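Local coordinates for phosphodiesterase (Candida albicans, PDB 6CPU), which belongs to the cyclic nucleotide phosphodiesterase family, within the HD clan of metal-dependent proteins, and carries a zinc and a magnesium ion, at residues R188-I191 with E192-F196; N81-F84 with S85-S88; P354-T357 with N358-I362; L225-D228 with D229-Y232. All blocks are in the same frame, centred on the assembly; numbering follows the deposited sequence.

Contact 1 of 4, residues R188-I191 with E192-F196; sequences RLMI and EEINF
Met190 and Ile194 run alongside each other in the same direction at the C-terminal end of helix 177-193, where the backbone turns non-helical at Ile194. With Ile194 CG1 opposite the carbonyl carbon (chi1 -64°) and the chain extended beyond it, CD1 reaches back to Met190 CB at 4.1 Å; Ile194 CB rests 3.2 Å from Met190 O. Both side chains face helix 25-34, Met190 on Phe33 and Ile194 on Ile29 and Cys30. After the helix ends the chain folds back, and the Phe196 ring takes Ile194 CG2 over the centre of one face, 3.6 Å above the plane, while Ile191 CA sits at the ring's edge. Phe33 meets this ring edge-to-face.

On another side of the turn, Leu189 and Glu192 make a looser contact, CD1 to OE2 at 4.0 Å. The carboxylate of Glu193 is held from outside by Ser77 OG and Leu79 N, which tie the helix end to the loop before helix 84-94. Three backbone bonds carry the last turn: Glu192 N to Arg188 O, Glu193 N to Leu189 O and, the shortest, Ile194 N to Met190 O at 2.7 Å, with an N-H...O angle of 154°.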
# COMPACT_ATOMS: atom_id res chain seq x y z
N ARG A 188 0.95 9.44 -19.19
CA ARG A 188 0.93 10.89 -19.37
C ARG A 188 -0.36 11.37 -20.04
O ARG A 188 -0.87 12.45 -19.72
CB ARG A 188 2.18 11.34 -20.14
CG ARG A 188 3.48 11.08 -19.40
CD ARG A 188 3.68 12.02 -18.22
NE ARG A 188 4.61 11.50 -17.23
CZ ARG A 188 4.88 12.09 -16.06
NH1 ARG A 188 4.30 13.24 -15.74
NH2 ARG A 188 5.73 11.53 -15.21
N LEU A 189 -0.90 10.56 -20.94
CA LEU A 189 -2.18 10.84 -21.59
C LEU A 189 -3.29 10.92 -20.55
O LEU A 189 -4.12 11.83 -20.58
CB LEU A 189 -2.49 9.77 -22.64
CG LEU A 189 -3.04 10.16 -24.00
CD1 LEU A 189 -2.18 11.25 -24.67
CD2 LEU A 189 -3.10 8.93 -24.87
N MET A 190 -3.31 9.97 -19.62
CA MET A 190 -4.32 10.02 -18.56
C MET A 190 -4.20 11.26 -17.68
O MET A 190 -5.22 11.82 -17.30
CB MET A 190 -4.26 8.75 -17.70
CG MET A 190 -4.79 7.55 -18.44
SD MET A 190 -4.91 6.07 -17.41
CE MET A 190 -3.18 5.64 -17.25
N ILE A 191 -2.98 11.69 -17.38
CA ILE A 191 -2.76 12.90 -16.58
C ILE A 191 -3.32 14.11 -17.32
O ILE A 191 -3.92 15.00 -16.72
CB ILE A 191 -1.28 13.10 -16.27
CG1 ILE A 191 -0.83 12.05 -15.23
CG2 ILE A 191 -1.00 14.51 -15.75
CD1 ILE A 191 0.67 11.83 -15.17
N GLU A 192 -3.13 14.11 -18.63
CA GLU A 192 -3.57 15.19 -19.51
C GLU A 192 -5.09 15.28 -19.59
O GLU A 192 -5.66 16.39 -19.56
CB GLU A 192 -2.98 14.98 -20.90
CG GLU A 192 -2.92 16.22 -21.76
CD GLU A 192 -2.45 15.93 -23.17
OE1 GLU A 192 -2.93 16.60 -24.11
OE2 GLU A 192 -1.61 15.01 -23.36
N GLU A 193 -5.77 14.14 -19.67
CA GLU A 193 -7.22 14.10 -19.88
C GLU A 193 -8.09 13.85 -18.65
O GLU A 193 -9.26 14.24 -18.64
CB GLU A 193 -7.56 13.07 -20.94
CG GLU A 193 -6.95 13.41 -22.29
CD GLU A 193 -7.53 12.57 -23.42
OE1 GLU A 193 -8.75 12.32 -23.42
OE2 GLU A 193 -6.76 12.17 -24.31
N ILE A 194 -7.56 13.20 -17.62
CA ILE A 194 -8.37 12.90 -16.43
C ILE A 194 -8.07 13.87 -15.32
O ILE A 194 -6.91 14.16 -15.04
CB ILE A 194 -8.13 11.46 -15.94
CG1 ILE A 194 -8.60 10.48 -17.02
CG2 ILE A 194 -8.85 11.21 -14.61
CD1 ILE A 194 -8.28 9.03 -16.76
N ASN A 195 -9.13 14.38 -14.69
CA ASN A 195 -9.02 15.26 -13.53
C ASN A 195 -9.17 14.40 -12.27
O ASN A 195 -10.28 14.13 -11.81
CB ASN A 195 -10.08 16.36 -13.58
CG ASN A 195 -9.73 17.56 -12.71
OD1 ASN A 195 -8.57 17.78 -12.38
ND2 ASN A 195 -10.74 18.34 -12.34
N PHE A 196 -8.05 13.95 -11.72
CA PHE A 196 -8.08 12.92 -10.68
C PHE A 196 -8.77 13.34 -9.37
O PHE A 196 -9.39 12.50 -8.70
CB PHE A 196 -6.68 12.35 -10.45
CG PHE A 196 -6.29 11.35 -11.50
CD1 PHE A 196 -6.58 10.00 -11.33
CD2 PHE A 196 -5.67 11.75 -12.68
CE1 PHE A 196 -6.25 9.07 -12.30
CE2 PHE A 196 -5.34 10.82 -13.65
CZ PHE A 196 -5.62 9.49 -13.45

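Contact 2 of 4, residues N81-F84 with S85-S88; sequences NLPF and SDKS
Lys87 reaches back to Leu82 because its CG stands beside the backbone N (chi1 -70°) and the chain, extended as far as CE, bends at its last torsion (chi4 76°). That bend turns NZ onto Leu82 O at 2.6 Å, in the carbonyl plane and on a lone pair. On the way, Lys87 CG passes 3.7 Å from Leu82 CB. A second carbonyl, Asp80 O, also accepts from NZ, so the ammonium group ties down the chain entering the helix. Phe84 has the other setting, with CG opposite its backbone N (chi1 171°), which carries the ring along the helix to Ser88. Ser88 CB then lies over one face, offset toward the rim, 4.2 Å from the ring centroid in a CH-pi contact.

The motif is a helix N-terminus with Pro83 as N-cap. Pro83 O takes a nearly straight bond from Lys87 N at 3.0 Å and a weak one from Asp86 N, and Phe84 O receives Ser88 N. The pyrrolidine ring and the Asp86 side chain run alongside each other, Pro83 CD to OD2 at 3.5 Å, whereas Leu82 crosses Asp86 at about a right angle, its CD2 3.9 Å from Asp86 CB.

This surface turn leads from the loop after strand 46-49 into helix 84-94. Leu82 is buried against Leu186 and Leu189 of helix 177-193, while the Phe84 ring meets Phe50, just beyond strand 46-49, edge-to-face and touches Gln104 beyond strand 100-103.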
# COMPACT_ATOMS: atom_id res chain seq x y z
N ASN A 81 -9.51 8.10 -28.81
CA ASN A 81 -9.10 7.77 -30.17
C ASN A 81 -7.91 6.81 -30.30
O ASN A 81 -7.40 6.61 -31.41
CB ASN A 81 -8.82 9.07 -30.94
CG ASN A 81 -10.09 9.87 -31.18
OD1 ASN A 81 -11.09 9.34 -31.67
ND2 ASN A 81 -10.06 11.16 -30.83
N LEU A 82 -7.46 6.22 -29.18
CA LEU A 82 -6.35 5.26 -29.22
C LEU A 82 -6.70 4.06 -30.07
O LEU A 82 -7.82 3.58 -30.03
CB LEU A 82 -6.01 4.74 -27.82
CG LEU A 82 -5.32 5.69 -26.85
CD1 LEU A 82 -5.31 5.04 -25.47
CD2 LEU A 82 -3.90 6.07 -27.28
N PRO A 83 -5.72 3.52 -30.81
CA PRO A 83 -5.96 2.23 -31.44
C PRO A 83 -6.27 1.17 -30.39
O PRO A 83 -5.90 1.33 -29.21
CB PRO A 83 -4.63 1.89 -32.14
CG PRO A 83 -3.76 3.09 -32.01
CD PRO A 83 -4.32 3.96 -30.93
N PHE A 84 -6.93 0.10 -30.81
CA PHE A 84 -7.31 -0.96 -29.88
C PHE A 84 -6.10 -1.54 -29.15
O PHE A 84 -6.18 -1.82 -27.94
CB PHE A 84 -8.07 -2.08 -30.59
CG PHE A 84 -8.29 -3.29 -29.73
CD1 PHE A 84 -9.25 -3.27 -28.73
CD2 PHE A 84 -7.52 -4.43 -29.89
CE1 PHE A 84 -9.45 -4.38 -27.92
CE2 PHE A 84 -7.71 -5.54 -29.09
CZ PHE A 84 -8.68 -5.51 -28.10
N SER A 85 -4.98 -1.71 -29.85
CA SER A 85 -3.75 -2.22 -29.23
C SER A 85 -3.31 -1.38 -28.02
O SER A 85 -2.90 -1.95 -27.00
CB SER A 85 -2.61 -2.31 -30.26
OG SER A 85 -2.16 -1.02 -30.64
N ASP A 86 -3.41 -0.06 -28.12
CA ASP A 86 -3.09 0.84 -27.00
C ASP A 86 -4.14 0.86 -25.88
O ASP A 86 -3.79 0.96 -24.70
CB ASP A 86 -2.88 2.28 -27.49
CG ASP A 86 -1.54 2.48 -28.16
OD1 ASP A 86 -0.55 1.83 -27.75
OD2 ASP A 86 -1.47 3.31 -29.09
N LYS A 87 -5.42 0.82 -26.25
CA LYS A 87 -6.50 0.73 -25.26
C LYS A 87 -6.35 -0.55 -24.44
O LYS A 87 -6.47 -0.56 -23.20
CB LYS A 87 -7.88 0.73 -25.93
CG LYS A 87 -8.28 2.07 -26.55
CD LYS A 87 -9.79 2.20 -26.62
CE LYS A 87 -10.22 3.56 -27.14
NZ LYS A 87 -10.04 3.66 -28.62
N SER A 88 -6.07 -1.63 -25.15
CA SER A 88 -5.87 -2.94 -24.56
C SER A 88 -4.64 -2.96 -23.64
O SER A 88 -4.69 -3.53 -22.54
CB SER A 88 -5.75 -3.97 -25.68
OG SER A 88 -5.56 -5.27 -25.18

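Contact 3 of 4, residues P354-T357 with N358-I362; sequences PGTT and NDFMI
Thr357 OG1 accepts the backbone N-H of Phe360 at 3.1 Å (158°), the capping bond of an N-cap threonine at the start of helix 358-363. With chi1 at 60° the hydroxyl is tucked in over the main chain, facing the first turn, and it also touches Phe360 CB at 3.5 Å. The first main-chain bond of the helix, Met361 N to Thr357 O, is nearly straight at 169°. Thr357 thus serves two successive amides, one through its side chain and one through its carbonyl.

One residue earlier, Thr356 packs against the side chains of the same turn. Its CB and CG2 come slantwise to the Phe360 ring, CB to CD2 at 3.6 Å and CG2 to CE2 at 3.8 Å, while Thr357 O sits at the ring's edge. A bend at chi2 of Met361 brings SD to 3.4 Å from Thr356 OG1, the two side chains set square to each other. This hydroxyl is buried and has no hydrogen-bond partner in the model.

Farther out, Asn358 ND2 donates to Glu379 OE1 and OD1 accepts from Leu378 N. The loop follows the zinc ligands His349 and Asp350, and the Asn358 side chain is about 7 Å from the bound magnesium ion. The Phe360 ring is stacked with that of Phe364. The turn is wedged between three helices: Thr356 and Met361 face helix 127-135, Phe360 packs on Leu490 and Ile494 of helix 470-495, and Asn358 meets the beginning of helix 377-394.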
# COMPACT_ATOMS: atom_id res chain seq x y z
N PRO A 354 -0.45 -10.02 -0.62
CA PRO A 354 -1.61 -10.89 -0.84
C PRO A 354 -2.41 -11.24 0.43
O PRO A 354 -3.39 -11.97 0.35
CB PRO A 354 -0.96 -12.16 -1.39
CG PRO A 354 0.32 -12.23 -0.65
CD PRO A 354 0.79 -10.81 -0.53
N GLY A 355 -1.98 -10.72 1.56
CA GLY A 355 -2.69 -10.92 2.83
C GLY A 355 -2.18 -12.14 3.60
O GLY A 355 -2.89 -12.64 4.48
N THR A 356 -0.98 -12.62 3.29
CA THR A 356 -0.36 -13.76 3.99
C THR A 356 0.89 -13.32 4.78
O THR A 356 0.95 -12.20 5.24
CB THR A 356 -0.07 -14.93 3.00
OG1 THR A 356 0.88 -14.50 2.03
CG2 THR A 356 -1.31 -15.38 2.31
N THR A 357 1.85 -14.22 4.99
CA THR A 357 3.09 -13.92 5.71
C THR A 357 4.21 -14.69 5.04
O THR A 357 3.93 -15.67 4.33
CB THR A 357 3.05 -14.44 7.17
OG1 THR A 357 2.84 -15.86 7.15
CG2 THR A 357 1.93 -13.79 7.97
N ASN A 358 5.45 -14.30 5.28
CA ASN A 358 6.60 -15.06 4.77
C ASN A 358 6.54 -16.52 5.24
O ASN A 358 6.74 -17.44 4.45
CB ASN A 358 7.95 -14.41 5.12
CG ASN A 358 8.27 -13.21 4.25
OD1 ASN A 358 7.74 -13.07 3.15
ND2 ASN A 358 9.15 -12.35 4.73
N ASP A 359 6.23 -16.73 6.51
CA ASP A 359 6.14 -18.08 7.04
C ASP A 359 5.16 -18.96 6.27
O ASP A 359 5.47 -20.11 5.96
CB ASP A 359 5.77 -18.06 8.54
CG ASP A 359 6.92 -17.57 9.41
OD1 ASP A 359 8.09 -17.73 9.00
OD2 ASP A 359 6.65 -17.01 10.50
N PHE A 360 4.00 -18.42 5.92
CA PHE A 360 3.01 -19.17 5.18
C PHE A 360 3.51 -19.50 3.76
O PHE A 360 3.38 -20.62 3.30
CB PHE A 360 1.69 -18.40 5.09
CG PHE A 360 0.75 -18.93 4.06
CD1 PHE A 360 -0.12 -19.97 4.37
CD2 PHE A 360 0.77 -18.44 2.75
CE1 PHE A 360 -0.97 -20.47 3.41
CE2 PHE A 360 -0.08 -18.94 1.79
CZ PHE A 360 -0.95 -19.96 2.13
N MET A 361 4.05 -18.48 3.08
CA MET A 361 4.53 -18.67 1.71
C MET A 361 5.64 -19.73 1.67
O MET A 361 5.67 -20.57 0.75
CB MET A 361 5.03 -17.35 1.11
CG MET A 361 4.00 -16.22 1.10
SD MET A 361 2.63 -16.53 -0.00
CE MET A 361 3.39 -16.05 -1.56
N ILE A 362 6.52 -19.71 2.67
CA ILE A 362 7.62 -20.68 2.76
C ILE A 362 7.07 -22.09 3.05
O ILE A 362 7.35 -23.05 2.33
CB ILE A 362 8.64 -20.26 3.84
CG1 ILE A 362 9.38 -19.00 3.40
CG2 ILE A 362 9.64 -21.38 4.13
CD1 ILE A 362 10.08 -18.26 4.53

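Contact 4 of 4, residues L225-D228 with D229-Y232; sequences LSND and DLVY
A capping box opens helix 227-242, with Ser226 as N-cap and Asp229 three residues on. Ser226 OG takes the backbone N-H of Asp229 at 2.9 Å along an almost straight line (175°), and in return Asp229 OD2 receives Ser226 N at 3.0 Å. The amide approaches that oxygen on its anti side, 34° out of the carboxylate plane. With Asp229 CG beside its own backbone N (chi1 -69°), the carboxylate hangs back over the N-cap residue. OD2 has a second partner in Arg207 of helix 205-216, a salt bridge that would help keep the acid ionised inside the protein.

Beside the box, Leu225 and Leu230 meet obliquely, CD1 to CD2 at 4.0 Å, pairing the residue before the N-cap with one in the first turn: the hydrophobic staple that commonly accompanies a capping box. The Leu225 side chain runs roughly perpendicular to that of Asp229, their CB atoms 4.0 Å apart. Leu230 continues onto Phe276 and Val280 of helix 276-292, and its CD1 touches Asn227 OD1 at 3.6 Å.

Asp228 OD1 makes a salt bridge with Arg264 of helix 253-264, and OD2 accepts from Gln201 N. Of the helical bonds, Leu230 N to Ser226 O is short at 2.8 Å, whereas Tyr232 N to Asp228 O is weak at 3.4 Å.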
# COMPACT_ATOMS: atom_id res chain seq x y z
N LEU A 225 -10.63 7.08 8.01
CA LEU A 225 -10.37 7.71 6.71
C LEU A 225 -10.66 6.71 5.61
O LEU A 225 -10.24 5.56 5.66
CB LEU A 225 -8.93 8.20 6.61
CG LEU A 225 -8.45 9.15 7.70
CD1 LEU A 225 -6.98 9.42 7.52
CD2 LEU A 225 -9.25 10.45 7.69
N SER A 226 -11.42 7.16 4.61
CA SER A 226 -11.72 6.33 3.45
C SER A 226 -10.48 6.17 2.57
O SER A 226 -9.51 6.93 2.69
CB SER A 226 -12.84 6.98 2.65
OG SER A 226 -12.39 8.16 2.01
N ASN A 227 -10.52 5.20 1.67
CA ASN A 227 -9.46 5.05 0.69
C ASN A 227 -9.32 6.30 -0.21
O ASN A 227 -8.22 6.59 -0.68
CB ASN A 227 -9.65 3.77 -0.13
CG ASN A 227 -9.27 2.53 0.65
OD1 ASN A 227 -8.32 2.55 1.42
ND2 ASN A 227 -9.99 1.45 0.45
N ASP A 228 -10.40 7.04 -0.42
CA ASP A 228 -10.30 8.33 -1.12
C ASP A 228 -9.60 9.39 -0.28
O ASP A 228 -8.68 10.07 -0.76
CB ASP A 228 -11.68 8.85 -1.56
CG ASP A 228 -12.26 8.11 -2.77
OD1 ASP A 228 -11.56 7.33 -3.46
OD2 ASP A 228 -13.46 8.34 -3.07
N ASP A 229 -10.00 9.54 0.99
CA ASP A 229 -9.31 10.45 1.92
C ASP A 229 -7.82 10.12 1.96
O ASP A 229 -6.97 11.00 1.99
CB ASP A 229 -9.81 10.28 3.36
CG ASP A 229 -11.23 10.75 3.60
OD1 ASP A 229 -11.72 11.72 2.95
OD2 ASP A 229 -11.86 10.16 4.52
N LEU A 230 -7.51 8.82 1.99
CA LEU A 230 -6.13 8.37 2.13
C LEU A 230 -5.26 8.77 0.94
O LEU A 230 -4.08 9.11 1.10
CB LEU A 230 -6.09 6.86 2.36
CG LEU A 230 -6.59 6.46 3.76
CD1 LEU A 230 -7.02 4.99 3.80
CD2 LEU A 230 -5.56 6.77 4.85
N VAL A 231 -5.84 8.77 -0.25
CA VAL A 231 -5.15 9.27 -1.44
C VAL A 231 -4.72 10.72 -1.21
O VAL A 231 -3.55 11.09 -1.47
CB VAL A 231 -6.05 9.18 -2.70
CG1 VAL A 231 -5.47 9.98 -3.87
CG2 VAL A 231 -6.24 7.73 -3.09
N TYR A 232 -5.64 11.53 -0.72
CA TYR A 232 -5.32 12.94 -0.49
C TYR A 232 -4.27 13.11 0.60
O TYR A 232 -3.41 13.97 0.49
CB TYR A 232 -6.55 13.76 -0.16
CG TYR A 232 -6.28 15.24 -0.32
CD1 TYR A 232 -5.99 16.04 0.79
CD2 TYR A 232 -6.29 15.83 -1.58
CE1 TYR A 232 -5.73 17.41 0.64
CE2 TYR A 232 -6.04 17.19 -1.73
CZ TYR A 232 -5.76 17.97 -0.62
OH TYR A 232 -5.49 19.33 -0.77

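Along the chain the order is contact 2, contact 1, contact 4, contact 3. Contacts 1 and 2 touch, Leu189 CD2 to Leu82 CD2 at 3.8 Å, joining the end of helix 177-193 to the residues leading into helix 84-94, beside the parallel sheet of the N-terminal part. Contact 4 lies about 20 Å from contact 1 between centres; both pack on helix 253-264, which links them through Phe261. Contact 3, in the phosphodiesterase family region and nearest the metals, is about 27 Å from contact 4 between centres and on the opposite side of the chain's centre. Three of the contacts open helices and contact 1 closes one, spread widely over the chain.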